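Local coordinates for hypothetical protein TTHC002 (Thermus thermophilus, PDB 2DBS) that is of unknown function, a small plasmid-encoded protein of the DUF5647 family that forms a two-chain assembly, at residues 7-12 with 36-41; 14-19 with 71-76. All coordinates share one frame; numbering follows the deposited sequence.

Interaction 1: 7-12 with 36-41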
# COMPACT_ATOMS: atom_id res chain seq x y z
N ARG B 7 -0.53 14.48 -11.35
CA ARG B 7 -0.00 13.37 -12.13
C ARG B 7 -0.81 12.09 -11.95
O ARG B 7 -0.93 11.29 -12.87
CB ARG B 7 1.46 13.16 -11.71
CG ARG B 7 2.13 11.96 -12.30
CD ARG B 7 3.55 11.82 -11.79
NE ARG B 7 4.13 10.58 -12.30
CZ ARG B 7 4.60 10.42 -13.54
NH1 ARG B 7 4.58 11.43 -14.39
NH2 ARG B 7 5.07 9.24 -13.93
N LEU B 8 -1.35 11.90 -10.75
CA LEU B 8 -2.14 10.71 -10.47
C LEU B 8 -3.23 10.52 -11.52
O LEU B 8 -3.67 9.40 -11.76
CB LEU B 8 -2.74 10.83 -9.06
CG LEU B 8 -1.74 11.02 -7.91
CD1 LEU B 8 -2.48 11.16 -6.59
CD2 LEU B 8 -0.77 9.84 -7.83
N ALA B 9 -3.65 11.60 -12.17
CA ALA B 9 -4.68 11.54 -13.21
C ALA B 9 -4.14 10.70 -14.35
O ALA B 9 -4.81 9.82 -14.87
CB ALA B 9 -5.01 12.94 -13.72
N GLU B 10 -2.90 10.99 -14.73
CA GLU B 10 -2.21 10.25 -15.77
C GLU B 10 -2.02 8.79 -15.33
O GLU B 10 -2.40 7.85 -16.03
CB GLU B 10 -0.85 10.90 -16.03
CG GLU B 10 -0.01 10.17 -17.05
CD GLU B 10 1.35 10.79 -17.19
OE1 GLU B 10 2.15 10.27 -18.00
OE2 GLU B 10 1.62 11.79 -16.49
N LEU B 11 -1.42 8.61 -14.15
CA LEU B 11 -1.19 7.27 -13.64
C LEU B 11 -2.47 6.45 -13.50
O LEU B 11 -2.45 5.22 -13.60
CB LEU B 11 -0.47 7.32 -12.29
CG LEU B 11 1.03 7.66 -12.28
CD1 LEU B 11 1.55 7.56 -10.85
CD2 LEU B 11 1.79 6.71 -13.18
N ASP B 12 -3.58 7.13 -13.28
CA ASP B 12 -4.84 6.43 -13.13
C ASP B 12 -5.21 5.92 -14.50
O ASP B 12 -5.84 4.88 -14.65
CB ASP B 12 -5.93 7.36 -12.62
CG ASP B 12 -7.09 6.60 -12.02
OD1 ASP B 12 -7.61 5.67 -12.70
OD2 ASP B 12 -7.49 6.92 -10.88
N LEU B 36 -3.78 5.57 -5.47
CA LEU B 36 -2.61 5.35 -6.31
C LEU B 36 -1.34 5.76 -5.59
O LEU B 36 -1.14 6.93 -5.33
CB LEU B 36 -2.70 6.18 -7.59
CG LEU B 36 -3.27 5.68 -8.91
CD1 LEU B 36 -2.25 5.99 -10.01
CD2 LEU B 36 -3.55 4.19 -8.86
N LEU B 37 -0.45 4.82 -5.28
CA LEU B 37 0.78 5.18 -4.59
C LEU B 37 2.07 4.94 -5.37
O LEU B 37 2.60 3.83 -5.39
CB LEU B 37 0.89 4.46 -3.25
CG LEU B 37 -0.17 4.77 -2.21
CD1 LEU B 37 0.20 4.06 -0.93
CD2 LEU B 37 -0.28 6.25 -1.98
N PRO B 38 2.58 5.98 -6.04
CA PRO B 38 3.83 5.82 -6.80
C PRO B 38 4.98 5.65 -5.79
O PRO B 38 5.50 6.66 -5.26
CB PRO B 38 3.94 7.13 -7.56
CG PRO B 38 2.51 7.56 -7.70
CD PRO B 38 1.93 7.26 -6.36
N LEU B 39 5.37 4.40 -5.50
CA LEU B 39 6.45 4.14 -4.53
C LEU B 39 7.78 4.82 -4.81
O LEU B 39 8.60 4.94 -3.91
CB LEU B 39 6.67 2.65 -4.36
CG LEU B 39 5.53 1.90 -3.67
CD1 LEU B 39 6.01 0.50 -3.33
CD2 LEU B 39 5.08 2.64 -2.39
N ASP B 40 8.03 5.24 -6.05
CA ASP B 40 9.28 5.91 -6.34
C ASP B 40 9.11 7.39 -6.70
O ASP B 40 10.02 8.01 -7.25
CB ASP B 40 10.08 5.19 -7.43
CG ASP B 40 9.38 5.14 -8.78
OD1 ASP B 40 8.59 6.04 -9.10
OD2 ASP B 40 9.67 4.18 -9.53
N GLU B 41 7.94 7.95 -6.39
CA GLU B 41 7.65 9.37 -6.63
C GLU B 41 7.05 9.92 -5.34
O GLU B 41 5.84 10.12 -5.24
CB GLU B 41 6.69 9.50 -7.82
CG GLU B 41 7.37 8.93 -9.07
CD GLU B 41 6.69 9.24 -10.38
OE1 GLU B 41 6.42 10.44 -10.65
OE2 GLU B 41 6.45 8.27 -11.15
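Arg7 meets Glu41 in a salt bridge that ties the segment leading into helix 8-20 to the residue at the N-cap position, right before helix 42-53. From CB the arginine leaves with chi1 174° and runs extended from CG to NE; CD lies 3.4 Å from Glu41 OE1, and NE reaches the same oxygen at 2.8 Å. At the tip, NH2 makes a weak hydrogen bond of 3.3 Å to Glu41 OE2, bent to 126° at the hydrogen. The guanidinium and carboxylate planes stand 44° apart, with OE1 over one guanidinium face, so this is no flat two-pronged pairing. NH1 has a long, purely electrostatic partner in Glu10 OE2. Alongside the ion pair, Leu8 CD2 packs 4.0 Å from Pro38 CG, crossing the ring at about a right angle, and 4.1 Å from Leu36 CB. Val44, Ala48 and Trp51 of helix 42-53 also touch Leu8. Replacing the arginine by an alanine is likely to leave the Glu41 and Glu10 carboxylates without their shared positive partner. The chemistry thus implies an ionic network, held more by charge than by directed bonds, alongside an apolar seam joining helix 8-20 to the end of strand 33-38.

Interaction 2: 14-19 with 71-76; sequences VLMQYL and GRPIRL
With chi1 at 180°, Leu15 turns CG opposite its own amide nitrogen, and from there CD1 is placed between two strand side chains, 3.9 Å from Pro73 CB and 3.8 Å from Leu76 CD2. Val14 likewise has CG1 trans to N, which sets that methyl 4.0 Å from Pro73 CD and near the carbonyl oxygen of Gly71. One turn on, Tyr18 lays a ring face over the same proline. Pro73 CG stands 3.8 Å from the Tyr18 ring centroid and 28° off the normal, a CH-pi contact displaced toward the CD2 side of the ring. Pro73 is therefore held by three helix residues, through CB, CG and CD. Beyond the ring, Tyr18 OH lies 3.2 Å from a water that donates a 2.7 Å hydrogen bond to Pro73 O, linking the tyrosine's polar end to the strand. Phe68 of strand 63-69 touches both Leu15 and Pro73. The axes of helix 14-19 and strand 72-76 approach to 8.1 Å, with their N-to-C directions 58° apart. This is a helix packed on a mixed beta sheet, against the strand outermost within the chain, where the sheet runs on into the second subunit; a classic beta bulge lies here, Ile74 and Arg75 both facing Leu67.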
# COMPACT_ATOMS: atom_id res chain seq x y z
N VAL B 14 -3.03 4.97 -16.87
CA VAL B 14 -2.20 3.78 -17.10
C VAL B 14 -2.76 2.58 -16.35
O VAL B 14 -2.64 1.45 -16.81
CB VAL B 14 -0.75 4.01 -16.65
CG1 VAL B 14 0.11 2.80 -17.06
CG2 VAL B 14 -0.22 5.29 -17.26
N LEU B 15 -3.37 2.85 -15.19
CA LEU B 15 -3.95 1.79 -14.38
C LEU B 15 -5.14 1.14 -15.07
O LEU B 15 -5.24 -0.08 -15.11
CB LEU B 15 -4.40 2.35 -13.02
CG LEU B 15 -5.03 1.34 -12.07
CD1 LEU B 15 -4.01 0.33 -11.55
CD2 LEU B 15 -5.62 2.10 -10.92
N MSE B 16 -6.04 1.94 -15.63
CA MSE B 16 -7.19 1.37 -16.31
C MSE B 16 -6.85 0.59 -17.58
O MSE B 16 -7.54 -0.37 -17.92
CB MSE B 16 -8.27 2.43 -16.62
CG MSE B 16 -9.61 1.81 -17.10
SE MSE B 16 -10.41 0.32 -15.96
CE MSE B 16 -9.53 0.71 -14.26
N GLN B 17 -5.79 0.99 -18.28
CA GLN B 17 -5.38 0.25 -19.48
C GLN B 17 -5.08 -1.19 -19.07
O GLN B 17 -5.41 -2.13 -19.78
CB GLN B 17 -4.15 0.90 -20.11
CG GLN B 17 -4.45 2.32 -20.59
CD GLN B 17 -3.31 2.94 -21.35
OE1 GLN B 17 -2.77 2.34 -22.27
NE2 GLN B 17 -2.93 4.17 -20.97
N TYR B 18 -4.46 -1.34 -17.89
CA TYR B 18 -4.13 -2.64 -17.33
C TYR B 18 -5.39 -3.35 -16.83
O TYR B 18 -5.61 -4.51 -17.13
CB TYR B 18 -3.16 -2.47 -16.16
CG TYR B 18 -1.70 -2.49 -16.54
CD1 TYR B 18 -1.00 -3.70 -16.62
CD2 TYR B 18 -1.00 -1.31 -16.79
CE1 TYR B 18 0.36 -3.72 -16.93
CE2 TYR B 18 0.36 -1.33 -17.11
CZ TYR B 18 1.03 -2.54 -17.18
OH TYR B 18 2.37 -2.58 -17.49
N LEU B 19 -6.21 -2.64 -16.08
CA LEU B 19 -7.43 -3.24 -15.57
C LEU B 19 -8.28 -3.75 -16.73
O LEU B 19 -8.90 -4.81 -16.65
CB LEU B 19 -8.20 -2.23 -14.73
CG LEU B 19 -7.78 -2.24 -13.25
CD1 LEU B 19 -8.39 -3.46 -12.61
CD2 LEU B 19 -6.26 -2.26 -13.10
N GLY B 71 6.26 4.64 -13.25
CA GLY B 71 5.07 5.00 -13.98
C GLY B 71 4.11 3.92 -14.39
O GLY B 71 3.27 4.15 -15.25
N ARG B 72 4.21 2.74 -13.79
CA ARG B 72 3.28 1.68 -14.14
C ARG B 72 2.87 0.89 -12.90
O ARG B 72 3.59 0.88 -11.90
CB ARG B 72 3.87 0.79 -15.26
CG ARG B 72 4.57 -0.51 -14.85
CD ARG B 72 5.95 -0.29 -14.20
NE ARG B 72 6.84 0.56 -14.99
CZ ARG B 72 7.24 0.31 -16.23
NH1 ARG B 72 6.84 -0.78 -16.87
NH2 ARG B 72 8.05 1.18 -16.85
N PRO B 73 1.68 0.28 -12.92
CA PRO B 73 1.26 -0.49 -11.75
C PRO B 73 2.04 -1.79 -11.63
O PRO B 73 2.29 -2.46 -12.62
CB PRO B 73 -0.24 -0.73 -12.00
CG PRO B 73 -0.34 -0.66 -13.49
CD PRO B 73 0.56 0.49 -13.85
N ILE B 74 2.43 -2.11 -10.40
CA ILE B 74 3.19 -3.33 -10.11
C ILE B 74 2.35 -4.29 -9.24
O ILE B 74 2.50 -5.51 -9.33
CB ILE B 74 4.55 -2.97 -9.44
CG1 ILE B 74 5.37 -2.11 -10.40
CG2 ILE B 74 5.33 -4.21 -9.12
CD1 ILE B 74 5.63 -2.79 -11.73
N ARG B 75 1.46 -3.76 -8.41
CA ARG B 75 0.63 -4.61 -7.58
C ARG B 75 -0.59 -3.88 -7.03
O ARG B 75 -0.55 -2.67 -6.83
CB ARG B 75 1.46 -5.20 -6.44
CG ARG B 75 0.64 -5.94 -5.40
CD ARG B 75 1.51 -6.49 -4.31
NE ARG B 75 2.18 -7.72 -4.70
CZ ARG B 75 3.15 -8.30 -4.00
NH1 ARG B 75 3.55 -7.77 -2.86
NH2 ARG B 75 3.71 -9.43 -4.44
N LEU B 76 -1.67 -4.62 -6.80
CA LEU B 76 -2.90 -4.07 -6.25
C LEU B 76 -3.22 -4.77 -4.91
O LEU B 76 -3.21 -5.99 -4.83
CB LEU B 76 -4.07 -4.29 -7.23
CG LEU B 76 -4.09 -3.75 -8.67
CD1 LEU B 76 -5.50 -3.91 -9.18
CD2 LEU B 76 -3.73 -2.29 -8.75
O HOH W 1 3.46 -3.65 -14.69

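Interactions 1 and 2 are made by successive parts of one helix, 8-20, laid across a single mixed sheet, with centres about 10 Å apart. Their strands, 33-38 and 72-79, are the outermost ones within the chain, so the helix spans the sheet with strand 63-69 between them. The two contacts meet directly: Leu36 CD2 packs 3.6 Å from Leu15 CD2, making the apolar layer continuous. Separately, Leu11 CD2 is in van der Waals contact with Gly71 O at 3.6 Å. Near the ionic end, Arg7 NH2 approaches Gly71 CA to 4.2 Å. Both contacts border the second subunit, through Leu39 in 36-41 and through Arg75 and Leu76, whose strand pairs antiparallel with one of that chain.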